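PDB 6NX0: Di-haem cytochrome c peroxidase family protein from Burkholderia thailandensis E264, which carries two covalently attached c-type hemes, can hold an unusually stable bis-Fe(IV) state, and probably works as a peroxidase with electron transfer through its hemes. Local coordinates for residues A[96-99]-A[100-103]; A[102-105]-A[106-109]; A[163-166]-A[167-170]; A[199-202]-A[203-207]; A[254-257]-A[258-262]. All coordinates share one frame; numbering follows the deposited sequence.

Interaction 1 of 5, residues A[96-99]-A[100-103]; sequences RPDP and TLAA
Chi1 of D98 is -169°, which turns the carboxylate away from the residue's own N and forward over the first turn of helix 99-109, where it meets L101. The leucine has nearly the same first torsion, -174°, and its CB comes up under the acid, 3.5 Å from D98 CG, so that the two side chains cross at a slant. In this position D98 OD1 receives a weak hydrogen bond from L101 N (3.4 Å). A second N-H of the first turn is reached through water: water 1 donates to D98 OD1 at 2.9 Å and accepts from T100 N at 2.9 Å. A short acidic side chain suits the place, because it can reach forward to amides that have no preceding helical turn to bond to, and its negative charge probably interacts well with the positive end of the helix dipole. P99 is equally apt: its ring nitrogen has no hydrogen to lose, and its fixed phi already fits a helix. Regular bonding then starts at once, with A102 N reaching D98 O at 2.9 Å and an N-H...O angle of 163°, and A103 N reaching P99 O at 2.9 Å. T100 OG1 makes a weak hydrogen bond to R236, which also forms a long, weak ion pair with D98, while L101 packs on A255 and A258 of helix 245-260. All this marks a helix N-terminus at the protein surface: an aspartate N-cap with proline in the first helical position.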
# COMPACT_ATOMS: atom_id res chain seq x y z
N ARG A 96 -17.19 -5.50 -13.21
CA ARG A 96 -18.35 -5.12 -14.01
C ARG A 96 -18.63 -3.65 -13.79
O ARG A 96 -18.82 -3.23 -12.64
CB ARG A 96 -19.57 -5.95 -13.62
N PRO A 97 -18.66 -2.82 -14.83
CA PRO A 97 -18.85 -1.38 -14.61
C PRO A 97 -20.19 -1.11 -13.94
O PRO A 97 -21.18 -1.78 -14.19
CB PRO A 97 -18.79 -0.77 -16.01
CG PRO A 97 -18.23 -1.82 -16.90
CD PRO A 97 -18.43 -3.15 -16.25
N ASP A 98 -20.19 -0.11 -13.06
CA ASP A 98 -21.40 0.32 -12.36
C ASP A 98 -21.29 1.83 -12.23
O ASP A 98 -20.93 2.37 -11.17
CB ASP A 98 -21.54 -0.37 -11.01
CG ASP A 98 -22.91 -0.14 -10.39
OD1 ASP A 98 -23.58 0.83 -10.81
OD2 ASP A 98 -23.31 -0.91 -9.50
N PRO A 99 -21.56 2.56 -13.31
CA PRO A 99 -21.20 3.98 -13.34
C PRO A 99 -21.90 4.81 -12.28
O PRO A 99 -21.29 5.74 -11.73
CB PRO A 99 -21.58 4.42 -14.76
CG PRO A 99 -21.53 3.16 -15.55
CD PRO A 99 -22.04 2.10 -14.63
N THR A 100 -23.17 4.52 -11.99
CA THR A 100 -23.87 5.37 -11.03
C THR A 100 -23.38 5.11 -9.60
O THR A 100 -23.21 6.06 -8.83
CB THR A 100 -25.38 5.19 -11.14
OG1 THR A 100 -25.76 3.85 -10.82
CG2 THR A 100 -25.84 5.52 -12.54
N LEU A 101 -23.11 3.85 -9.25
CA LEU A 101 -22.59 3.56 -7.92
C LEU A 101 -21.15 4.05 -7.77
O LEU A 101 -20.76 4.55 -6.71
CB LEU A 101 -22.69 2.06 -7.62
CG LEU A 101 -22.30 1.68 -6.19
CD1 LEU A 101 -23.16 2.46 -5.17
CD2 LEU A 101 -22.41 0.20 -5.95
N ALA A 102 -20.36 3.95 -8.84
CA ALA A 102 -18.99 4.45 -8.80
C ALA A 102 -18.98 5.96 -8.64
O ALA A 102 -18.12 6.52 -7.95
CB ALA A 102 -18.25 4.03 -10.08
N ALA A 103 -19.94 6.64 -9.27
CA ALA A 103 -20.01 8.09 -9.13
C ALA A 103 -20.37 8.50 -7.71
O ALA A 103 -19.87 9.51 -7.20
CB ALA A 103 -21.00 8.67 -10.13
O HOH W 1 -24.73 2.32 -13.08

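Interaction 2 of 5, residues A[102-105]-A[106-109]; sequences AALG and KRVF
From A102 to F109 the chain keeps regular alpha-helical torsions, and each carbonyl of residues 102-105 is paired with the amide four positions on. K106 N meets A102 O at 2.9 Å, R107 N meets A103 O at 2.9 Å, V108 N meets L104 O at 3.0 Å and F109 N meets G105 O at 2.9 Å, an even ladder that completes helix 99-109. The side chains of the second half start close to these same carbonyls: V108 CG2 lies 3.3 Å from L104 O, and R107 CB 3.4 Å from that oxygen. L104 and R107 meet loosely on one flank, CD1 of the leucine 4.3 Å from CD of the arginine. K106 and R107 run out fully extended, as suits long charged chains on an exposed flank, whereas V108 and F109 are buried. F109 has chi1 at -165°, which carries its ring away from the first half of the helix. G105, lacking a side chain, lets helix 245-260 come very near: its CA is 3.3 Å from A255 O. Around this backbone approach V108 packs on L252 and M256 of the same helix, and L104, R107 and V108 lean on A232, L233 and L229 of helix 228-237. At the inner end F109 touches C122 and H126 of the heme attachment site, L163, and, edge to face, the ring of Y259 on helix 245-260.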
# COMPACT_ATOMS: atom_id res chain seq x y z
N ALA A 102 -20.36 3.95 -8.84
CA ALA A 102 -18.99 4.45 -8.80
C ALA A 102 -18.98 5.96 -8.64
O ALA A 102 -18.12 6.52 -7.95
CB ALA A 102 -18.25 4.03 -10.08
N ALA A 103 -19.94 6.64 -9.27
CA ALA A 103 -20.01 8.09 -9.13
C ALA A 103 -20.37 8.50 -7.71
O ALA A 103 -19.87 9.51 -7.20
CB ALA A 103 -21.00 8.67 -10.13
N LEU A 104 -21.24 7.73 -7.05
CA LEU A 104 -21.55 8.00 -5.65
C LEU A 104 -20.32 7.80 -4.77
O LEU A 104 -20.05 8.58 -3.85
CB LEU A 104 -22.68 7.09 -5.20
CG LEU A 104 -23.34 7.36 -3.87
CD1 LEU A 104 -23.79 8.79 -3.75
CD2 LEU A 104 -24.55 6.40 -3.82
N GLY A 105 -19.54 6.76 -5.05
CA GLY A 105 -18.30 6.57 -4.32
C GLY A 105 -17.33 7.73 -4.51
O GLY A 105 -16.68 8.15 -3.55
N LYS A 106 -17.23 8.24 -5.73
CA LYS A 106 -16.36 9.38 -5.99
C LYS A 106 -16.86 10.62 -5.25
O LYS A 106 -16.06 11.39 -4.70
CB LYS A 106 -16.27 9.64 -7.49
CG LYS A 106 -15.19 10.65 -7.87
CD LYS A 106 -15.07 10.83 -9.40
CE LYS A 106 -13.93 11.76 -9.75
NZ LYS A 106 -13.89 12.02 -11.23
N ARG A 107 -18.17 10.80 -5.19
CA ARG A 107 -18.74 11.89 -4.40
C ARG A 107 -18.31 11.80 -2.95
O ARG A 107 -17.91 12.81 -2.35
CB ARG A 107 -20.28 11.86 -4.54
CG ARG A 107 -20.96 12.93 -3.81
CD ARG A 107 -22.46 12.89 -4.03
NE ARG A 107 -23.04 13.94 -3.23
CZ ARG A 107 -24.24 14.48 -3.43
NH1 ARG A 107 -25.03 14.04 -4.40
NH2 ARG A 107 -24.64 15.46 -2.63
N VAL A 108 -18.40 10.61 -2.35
CA VAL A 108 -17.93 10.39 -0.98
C VAL A 108 -16.45 10.72 -0.87
O VAL A 108 -16.00 11.38 0.08
CB VAL A 108 -18.22 8.94 -0.56
CG1 VAL A 108 -17.59 8.63 0.78
CG2 VAL A 108 -19.74 8.67 -0.53
N PHE A 109 -15.66 10.24 -1.83
CA PHE A 109 -14.21 10.39 -1.77
C PHE A 109 -13.77 11.84 -1.68
O PHE A 109 -12.76 12.14 -1.04
CB PHE A 109 -13.59 9.74 -3.00
CG PHE A 109 -12.11 9.49 -2.90
CD1 PHE A 109 -11.20 10.46 -3.30
CD2 PHE A 109 -11.63 8.31 -2.39
CE1 PHE A 109 -9.84 10.21 -3.23
CE2 PHE A 109 -10.27 8.05 -2.31
CZ PHE A 109 -9.38 9.00 -2.72

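Interaction 3 of 5, residues A[163-166]-A[167-170]; sequences LLYV and RYVP. With HEC (heme c), chain B.
Y165 and Y168 meet, Y165 CB to Y168 CD2 at 4.3 Å, across a short 3-10 turn that follows directly on a type II beta turn, L163 to V166. The positive phi of Y165, 71°, belongs to the third position of the first turn; in the second, Y168 N bonds to Y165 O at 3.1 Å and V169 N to V166 O at 3.1 Å. Both donors stand well above the plane of the accepting carbonyl, as the tight winding dictates. R167 shows how the turn is tied down. Its CB sits over the backbone near L260 O. CG lies 3.7 Å above one face of the Y168 ring, toward the rim, and from there the chain runs extended along the tyrosine to NE. The guanidinium then has Y168 CE2 at its edge and in its plane, and NH2 donates to Y168 OH at 3.0 Å with the hydroxyl close to that plane. NH1 turns to other partners, a salt bridge with D263 and a hydrogen bond to Q261 O, so the buried charge is well met. The hydroxyl of Y165 is held elsewhere, by D459 and F268 N, while R373 makes a cation-pi contact with its ring. Toward the heme the surface becomes aliphatic: V166 CG2 touches V169 CG2 at 4.2 Å and lies 3.8 Å from heme O1A, a propionate oxygen. On the face of the heme away from water 3, L163 CD2 rests 3.5 Å from heme C3A.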
# COMPACT_ATOMS: atom_id res chain seq x y z
N LEU A 163 -3.76 4.76 -4.24
CA LEU A 163 -4.91 3.88 -4.41
C LEU A 163 -5.14 3.42 -5.84
O LEU A 163 -6.02 2.59 -6.07
CB LEU A 163 -6.19 4.55 -3.90
CG LEU A 163 -6.14 5.05 -2.46
CD1 LEU A 163 -7.51 5.60 -2.03
CD2 LEU A 163 -5.70 3.96 -1.52
N LEU A 164 -4.37 3.89 -6.82
CA LEU A 164 -4.48 3.26 -8.12
C LEU A 164 -4.07 1.80 -7.98
O LEU A 164 -3.16 1.46 -7.20
CB LEU A 164 -3.62 3.97 -9.17
CG LEU A 164 -4.04 5.41 -9.51
CD1 LEU A 164 -3.10 5.95 -10.56
CD2 LEU A 164 -5.49 5.52 -9.97
N TYR A 165 -4.75 0.92 -8.72
CA TYR A 165 -4.52 -0.53 -8.76
C TYR A 165 -4.95 -1.23 -7.46
O TYR A 165 -4.72 -2.44 -7.31
CB TYR A 165 -3.05 -0.86 -9.10
CG TYR A 165 -2.63 -0.11 -10.33
CD1 TYR A 165 -3.06 -0.50 -11.59
CD2 TYR A 165 -1.88 1.05 -10.23
CE1 TYR A 165 -2.73 0.23 -12.72
CE2 TYR A 165 -1.54 1.79 -11.36
CZ TYR A 165 -1.98 1.37 -12.60
OH TYR A 165 -1.68 2.07 -13.75
N VAL A 166 -5.56 -0.51 -6.52
CA VAL A 166 -5.97 -1.14 -5.27
C VAL A 166 -7.04 -2.20 -5.48
O VAL A 166 -7.20 -3.08 -4.64
CB VAL A 166 -6.44 -0.05 -4.26
CG1 VAL A 166 -7.83 0.49 -4.61
CG2 VAL A 166 -6.40 -0.57 -2.80
N ARG A 167 -7.78 -2.14 -6.59
CA ARG A 167 -8.80 -3.14 -6.86
C ARG A 167 -8.23 -4.54 -7.03
O ARG A 167 -8.99 -5.52 -6.95
CB ARG A 167 -9.61 -2.74 -8.10
CG ARG A 167 -8.87 -2.87 -9.43
CD ARG A 167 -9.79 -2.43 -10.58
NE ARG A 167 -9.21 -2.70 -11.88
CZ ARG A 167 -9.83 -2.48 -13.04
NH1 ARG A 167 -11.05 -1.96 -13.02
NH2 ARG A 167 -9.24 -2.76 -14.20
N TYR A 168 -6.93 -4.68 -7.21
CA TYR A 168 -6.30 -5.98 -7.36
C TYR A 168 -5.81 -6.56 -6.03
O TYR A 168 -5.30 -7.68 -6.04
CB TYR A 168 -5.13 -5.91 -8.35
CG TYR A 168 -5.57 -5.54 -9.74
CD1 TYR A 168 -6.14 -6.49 -10.58
CD2 TYR A 168 -5.46 -4.24 -10.21
CE1 TYR A 168 -6.58 -6.14 -11.84
CE2 TYR A 168 -5.89 -3.90 -11.48
CZ TYR A 168 -6.44 -4.86 -12.28
OH TYR A 168 -6.90 -4.56 -13.54
N VAL A 169 -5.93 -5.85 -4.92
CA VAL A 169 -5.57 -6.42 -3.62
C VAL A 169 -6.63 -7.47 -3.26
O VAL A 169 -7.78 -7.11 -3.03
CB VAL A 169 -5.47 -5.35 -2.52
CG1 VAL A 169 -5.09 -6.05 -1.21
CG2 VAL A 169 -4.46 -4.25 -2.90
N PRO A 170 -6.27 -8.75 -3.18
CA PRO A 170 -7.28 -9.78 -2.92
C PRO A 170 -7.68 -9.81 -1.45
O PRO A 170 -7.05 -9.21 -0.57
CB PRO A 170 -6.59 -11.07 -3.34
CG PRO A 170 -5.15 -10.80 -3.18
CD PRO A 170 -4.94 -9.33 -3.40
FE HEC B . -6.62 6.19 3.17
CHA HEC B . -4.73 3.29 3.29
CHB HEC B . -8.92 4.60 1.25
CHC HEC B . -8.91 8.66 3.83
CHD HEC B . -4.38 7.77 5.25
NA HEC B . -6.74 4.34 2.34
C1A HEC B . -5.88 3.28 2.54
C2A HEC B . -6.35 2.16 1.77
C3A HEC B . -7.45 2.56 1.12
C4A HEC B . -7.77 3.90 1.54
CMA HEC B . -8.37 1.71 0.25
CAA HEC B . -5.69 0.77 1.73
CBA HEC B . -4.77 0.66 0.53
CGA HEC B . -3.96 -0.61 0.50
O1A HEC B . -3.31 -0.83 -0.56
O2A HEC B . -3.86 -1.30 1.56
NB HEC B . -8.55 6.57 2.68
C1B HEC B . -9.34 5.75 1.88
C2B HEC B . -10.64 6.35 1.77
C3B HEC B . -10.68 7.42 2.57
C4B HEC B . -9.36 7.59 3.11
CMB HEC B . -11.78 5.76 0.93
CAB HEC B . -11.83 8.42 2.79
CBB HEC B . -12.99 7.71 3.53
NC HEC B . -6.63 7.89 4.30
C1C HEC B . -7.68 8.79 4.39
C2C HEC B . -7.15 9.98 5.01
C3C HEC B . -5.88 9.78 5.38
C4C HEC B . -5.54 8.43 4.97
CMC HEC B . -7.92 11.31 5.11
CAC HEC B . -4.84 10.85 5.76
CBC HEC B . -5.15 11.48 7.13
ND HEC B . -4.87 5.65 4.04
C1D HEC B . -4.09 6.49 4.86
C2D HEC B . -2.98 5.72 5.36
C3D HEC B . -3.12 4.35 4.82
C4D HEC B . -4.31 4.36 4.00
CMD HEC B . -1.94 6.21 6.36
CAD HEC B . -2.21 3.14 5.10
CBD HEC B . -2.50 2.70 6.52
CGD HEC B . -1.99 1.30 6.83
O1D HEC B . -1.38 0.68 5.94
O2D HEC B . -2.16 0.91 8.02
O HOH W 2 -9.16 -4.44 -3.17
O HOH W 3 -7.33 5.23 5.00

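Interaction 4 of 5, residues A[199-202]-A[203-207]; sequences AEQL and RGPLF. With HEC (heme c), chain B.
The carboxamide of Q201 lies over the heme pyrrole ring that contains NA, its plane about 20° from that of the four heme nitrogens, beside P205, which covers another part of the same face. Q201 NE2 stands 3.1 Å from heme NA, and Q201 OE1 is 3.2 Å from heme CHB. P205 CB sits 3.5 Å from heme CHC, and its CD rests against Q201 NE2 at 3.5 Å. Farther out, the F207 ring has L206 CB over its centre. Q201 reaches the heme by a chain that starts anti to its N and bends sharply at chi2, -78°. The backbone between the two helices is a tight corner: P205 has no N-H, and Q201 O is taken instead by G204 N at 3.0 Å. Glycine fits before the proline, whose CD would collide with a CB there. L202 and L206 point the same way, their CD1 atoms 3.9 Å apart, with L202 against M256. R203 leads outward to a salt bridge with E246. Water 3, bound to the heme iron at 2.2 Å, takes a weak bond from Q201 NE2 at 2.8 Å. The chemistry implies that a neutral amide beside the apolar P205 may help orient a ligand bound to the iron.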
# COMPACT_ATOMS: atom_id res chain seq x y z
N ALA A 199 -14.76 -2.08 1.31
CA ALA A 199 -15.89 -1.58 2.10
C ALA A 199 -15.53 -1.50 3.58
O ALA A 199 -15.86 -0.51 4.25
CB ALA A 199 -17.11 -2.48 1.88
N GLU A 200 -14.85 -2.52 4.10
CA GLU A 200 -14.43 -2.52 5.50
C GLU A 200 -13.32 -1.51 5.77
O GLU A 200 -13.25 -0.96 6.88
CB GLU A 200 -13.96 -3.93 5.89
CG GLU A 200 -13.43 -4.04 7.31
CD GLU A 200 -12.84 -5.42 7.65
OE1 GLU A 200 -12.87 -6.34 6.79
OE2 GLU A 200 -12.36 -5.58 8.79
N GLN A 201 -12.46 -1.27 4.79
CA GLN A 201 -11.30 -0.41 4.99
C GLN A 201 -11.70 0.98 5.48
O GLN A 201 -11.00 1.57 6.30
CB GLN A 201 -10.52 -0.31 3.68
CG GLN A 201 -9.23 0.53 3.74
CD GLN A 201 -9.49 2.01 3.70
OE1 GLN A 201 -10.48 2.47 3.13
NE2 GLN A 201 -8.60 2.78 4.32
N LEU A 202 -12.77 1.55 4.93
CA LEU A 202 -12.93 2.98 5.20
C LEU A 202 -13.37 3.27 6.62
O LEU A 202 -13.30 4.42 7.05
CB LEU A 202 -13.85 3.66 4.17
CG LEU A 202 -15.20 3.09 3.80
CD1 LEU A 202 -16.07 2.87 5.00
CD2 LEU A 202 -15.87 4.09 2.84
N ARG A 203 -13.73 2.25 7.40
CA ARG A 203 -13.92 2.47 8.83
C ARG A 203 -12.67 3.05 9.48
O ARG A 203 -12.77 3.82 10.44
CB ARG A 203 -14.28 1.14 9.50
CG ARG A 203 -15.54 0.52 8.96
CD ARG A 203 -15.78 -0.84 9.61
NE ARG A 203 -17.19 -1.23 9.55
CZ ARG A 203 -18.11 -0.84 10.43
NH1 ARG A 203 -17.78 -0.06 11.45
NH2 ARG A 203 -19.37 -1.23 10.28
N GLY A 204 -11.50 2.66 9.01
CA GLY A 204 -10.26 3.16 9.56
C GLY A 204 -10.15 4.67 9.53
O GLY A 204 -10.19 5.33 10.58
N PRO A 205 -10.00 5.25 8.33
CA PRO A 205 -9.82 6.71 8.27
C PRO A 205 -11.00 7.50 8.83
O PRO A 205 -10.79 8.54 9.44
CB PRO A 205 -9.64 6.98 6.77
CG PRO A 205 -10.15 5.75 6.08
CD PRO A 205 -9.81 4.63 7.01
N LEU A 206 -12.23 7.02 8.64
CA LEU A 206 -13.39 7.80 9.09
C LEU A 206 -13.38 8.02 10.60
O LEU A 206 -13.76 9.09 11.06
CB LEU A 206 -14.69 7.12 8.66
CG LEU A 206 -15.07 7.26 7.18
CD1 LEU A 206 -16.24 6.33 6.89
CD2 LEU A 206 -15.41 8.70 6.80
N PHE A 207 -13.01 7.00 11.39
CA PHE A 207 -13.19 7.09 12.84
C PHE A 207 -11.88 7.20 13.61
O PHE A 207 -11.92 7.34 14.84
CB PHE A 207 -14.03 5.90 13.32
CG PHE A 207 -15.33 5.82 12.60
CD1 PHE A 207 -16.23 6.86 12.70
CD2 PHE A 207 -15.63 4.75 11.77
CE1 PHE A 207 -17.46 6.82 12.03
CE2 PHE A 207 -16.84 4.70 11.10
CZ PHE A 207 -17.75 5.75 11.23
FE HEC B . -6.62 6.19 3.17
CHA HEC B . -4.73 3.29 3.29
CHB HEC B . -8.92 4.60 1.25
CHC HEC B . -8.91 8.66 3.83
CHD HEC B . -4.38 7.77 5.25
NA HEC B . -6.74 4.34 2.34
C1A HEC B . -5.88 3.28 2.54
C2A HEC B . -6.35 2.16 1.77
C3A HEC B . -7.45 2.56 1.12
C4A HEC B . -7.77 3.90 1.54
CMA HEC B . -8.37 1.71 0.25
CAA HEC B . -5.69 0.77 1.73
CBA HEC B . -4.77 0.66 0.53
CGA HEC B . -3.96 -0.61 0.50
O1A HEC B . -3.31 -0.83 -0.56
O2A HEC B . -3.86 -1.30 1.56
NB HEC B . -8.55 6.57 2.68
C1B HEC B . -9.34 5.75 1.88
C2B HEC B . -10.64 6.35 1.77
C3B HEC B . -10.68 7.42 2.57
C4B HEC B . -9.36 7.59 3.11
CMB HEC B . -11.78 5.76 0.93
CAB HEC B . -11.83 8.42 2.79
CBB HEC B . -12.99 7.71 3.53
NC HEC B . -6.63 7.89 4.30
C1C HEC B . -7.68 8.79 4.39
C2C HEC B . -7.15 9.98 5.01
C3C HEC B . -5.88 9.78 5.38
C4C HEC B . -5.54 8.43 4.97
CMC HEC B . -7.92 11.31 5.11
CAC HEC B . -4.84 10.85 5.76
CBC HEC B . -5.15 11.48 7.13
ND HEC B . -4.87 5.65 4.04
C1D HEC B . -4.09 6.49 4.86
C2D HEC B . -2.98 5.72 5.36
C3D HEC B . -3.12 4.35 4.82
C4D HEC B . -4.31 4.36 4.00
CMD HEC B . -1.94 6.21 6.36
CAD HEC B . -2.21 3.14 5.10
CBD HEC B . -2.50 2.70 6.52
CGD HEC B . -1.99 1.30 6.83
O1D HEC B . -1.38 0.68 5.94
O2D HEC B . -2.16 0.91 8.02
O HOH W 3 -7.33 5.23 5.00

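Interaction 5 of 5, residues A[254-257]-A[258-262]; sequences EAMQ and AYLQS. With HEC (heme c), chain B.
M256 O accepts a nearly straight hydrogen bond from L260 N, 2.9 Å long with an N-H...O angle of 172°, and Q257 O takes Q261 N at 2.9 Å but at a more bent 135°. One residue further, S262 folds its hydroxyl back: S262 OG donates to Y259 O at 2.8 Å in the carbonyl plane, and S262 N bonds to the same oxygen, so this last-turn carbonyl has two donors. A serine suits the place, being short enough to reach a backbone oxygen three residues earlier. Next come the two glutamines, which run side by side with their amide planes only 6° apart; Q261 OE1 lies 3.2 Å from Q257 CG, a contact with aliphatic carbon. Q257 OE1 accepts a weak hydrogen bond from A199 N. On the inner side M256 bends at chi2 and chi3, which keeps the sulfur close to the helix. Its CG touches L260 CD1 at 3.9 Å, its SD lies at the edge of the Y259 ring, 4.1 Å from CD2, and CG, SD and CE all gather round the heme methyl CMB, with CG at 3.7 Å. A flexible thioether moulds well to such a methyl group. This is the inward face of a helix forming part of a c-type heme pocket, at the C-terminal end of helix 245-260.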
# COMPACT_ATOMS: atom_id res chain seq x y z
N GLU A 254 -19.91 0.23 0.22
CA GLU A 254 -20.32 -0.30 -1.08
C GLU A 254 -20.05 0.70 -2.18
O GLU A 254 -19.57 0.34 -3.26
CB GLU A 254 -21.82 -0.64 -1.08
CG GLU A 254 -22.23 -1.84 -0.30
CD GLU A 254 -23.72 -2.15 -0.56
OE1 GLU A 254 -24.48 -2.25 0.41
OE2 GLU A 254 -24.10 -2.25 -1.75
N ALA A 255 -20.38 1.97 -1.94
CA ALA A 255 -20.17 3.01 -2.94
C ALA A 255 -18.68 3.18 -3.20
O ALA A 255 -18.25 3.28 -4.35
CB ALA A 255 -20.80 4.33 -2.48
N MET A 256 -17.90 3.20 -2.14
CA MET A 256 -16.46 3.40 -2.30
C MET A 256 -15.81 2.25 -3.05
O MET A 256 -14.93 2.46 -3.89
CB MET A 256 -15.82 3.56 -0.93
CG MET A 256 -14.36 4.02 -0.98
SD MET A 256 -14.09 5.54 -1.92
CE MET A 256 -14.94 6.66 -0.83
N GLN A 257 -16.21 1.01 -2.74
CA GLN A 257 -15.71 -0.14 -3.46
C GLN A 257 -15.95 0.00 -4.96
O GLN A 257 -15.06 -0.25 -5.77
CB GLN A 257 -16.38 -1.40 -2.89
CG GLN A 257 -15.71 -2.70 -3.21
CD GLN A 257 -16.23 -3.80 -2.28
OE1 GLN A 257 -15.67 -4.05 -1.19
NE2 GLN A 257 -17.34 -4.40 -2.68
N ALA A 258 -17.14 0.46 -5.35
CA ALA A 258 -17.42 0.64 -6.77
C ALA A 258 -16.49 1.68 -7.39
O ALA A 258 -16.01 1.49 -8.51
CB ALA A 258 -18.88 1.04 -6.98
N TYR A 259 -16.26 2.79 -6.69
CA TYR A 259 -15.38 3.81 -7.25
C TYR A 259 -13.96 3.28 -7.38
O TYR A 259 -13.33 3.41 -8.44
CB TYR A 259 -15.40 5.08 -6.41
CG TYR A 259 -14.36 6.13 -6.81
CD1 TYR A 259 -14.22 6.54 -8.12
CD2 TYR A 259 -13.56 6.73 -5.85
CE1 TYR A 259 -13.31 7.52 -8.46
CE2 TYR A 259 -12.65 7.69 -6.18
CZ TYR A 259 -12.52 8.09 -7.50
OH TYR A 259 -11.61 9.07 -7.84
N LEU A 260 -13.44 2.67 -6.32
CA LEU A 260 -12.06 2.23 -6.36
C LEU A 260 -11.85 1.04 -7.28
O LEU A 260 -10.70 0.77 -7.64
CB LEU A 260 -11.57 1.92 -4.95
CG LEU A 260 -11.57 3.13 -4.00
CD1 LEU A 260 -11.05 2.78 -2.61
CD2 LEU A 260 -10.75 4.29 -4.58
N GLN A 261 -12.90 0.33 -7.67
CA GLN A 261 -12.75 -0.76 -8.64
C GLN A 261 -13.03 -0.32 -10.07
O GLN A 261 -12.89 -1.13 -10.99
CB GLN A 261 -13.67 -1.94 -8.27
CG GLN A 261 -13.28 -2.63 -6.94
CD GLN A 261 -14.27 -3.68 -6.42
OE1 GLN A 261 -14.02 -4.31 -5.38
NE2 GLN A 261 -15.37 -3.88 -7.14
N SER A 262 -13.37 0.95 -10.30
CA SER A 262 -13.67 1.40 -11.65
C SER A 262 -12.39 1.45 -12.47
O SER A 262 -11.27 1.55 -11.95
CB SER A 262 -14.37 2.76 -11.62
OG SER A 262 -13.52 3.81 -11.18
FE HEC B . -6.62 6.19 3.17
CHA HEC B . -4.73 3.29 3.29
CHB HEC B . -8.92 4.60 1.25
CHC HEC B . -8.91 8.66 3.83
CHD HEC B . -4.38 7.77 5.25
NA HEC B . -6.74 4.34 2.34
C1A HEC B . -5.88 3.28 2.54
C2A HEC B . -6.35 2.16 1.77
C3A HEC B . -7.45 2.56 1.12
C4A HEC B . -7.77 3.90 1.54
CMA HEC B . -8.37 1.71 0.25
CAA HEC B . -5.69 0.77 1.73
CBA HEC B . -4.77 0.66 0.53
CGA HEC B . -3.96 -0.61 0.50
O1A HEC B . -3.31 -0.83 -0.56
O2A HEC B . -3.86 -1.30 1.56
NB HEC B . -8.55 6.57 2.68
C1B HEC B . -9.34 5.75 1.88
C2B HEC B . -10.64 6.35 1.77
C3B HEC B . -10.68 7.42 2.57
C4B HEC B . -9.36 7.59 3.11
CMB HEC B . -11.78 5.76 0.93
CAB HEC B . -11.83 8.42 2.79
CBB HEC B . -12.99 7.71 3.53
NC HEC B . -6.63 7.89 4.30
C1C HEC B . -7.68 8.79 4.39
C2C HEC B . -7.15 9.98 5.01
C3C HEC B . -5.88 9.78 5.38
C4C HEC B . -5.54 8.43 4.97
CMC HEC B . -7.92 11.31 5.11
CAC HEC B . -4.84 10.85 5.76
CBC HEC B . -5.15 11.48 7.13
ND HEC B . -4.87 5.65 4.04
C1D HEC B . -4.09 6.49 4.86
C2D HEC B . -2.98 5.72 5.36
C3D HEC B . -3.12 4.35 4.82
C4D HEC B . -4.31 4.36 4.00
CMD HEC B . -1.94 6.21 6.36
CAD HEC B . -2.21 3.14 5.10
CBD HEC B . -2.50 2.70 6.52
CGD HEC B . -1.99 1.30 6.83
O1D HEC B . -1.38 0.68 5.94
O2D HEC B . -2.16 0.91 8.02
O HOH W 3 -7.33 5.23 5.00

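How the interactions relate
Interactions 1 and 2 follow one another on helix 99-109 and share A102 and A103: the first is a polar, watered cap at the surface, the second becomes buried toward the heme. Interaction 5 lies on helix 245-260, which packs against both, with A258 CB 3.6 Å from L101 CG. Interactions 3, 4 and 5 all line the same heme, yet differently: 163-170 is a buried loop beside a propionate and the histidine side, 199-207 offers an amide and a proline on the water-bound face, and 254-262 brings aliphatic and thioether groups to its rim. F109 links interaction 2 to interaction 3, and M256 joins interaction 5 to interactions 2 and 4.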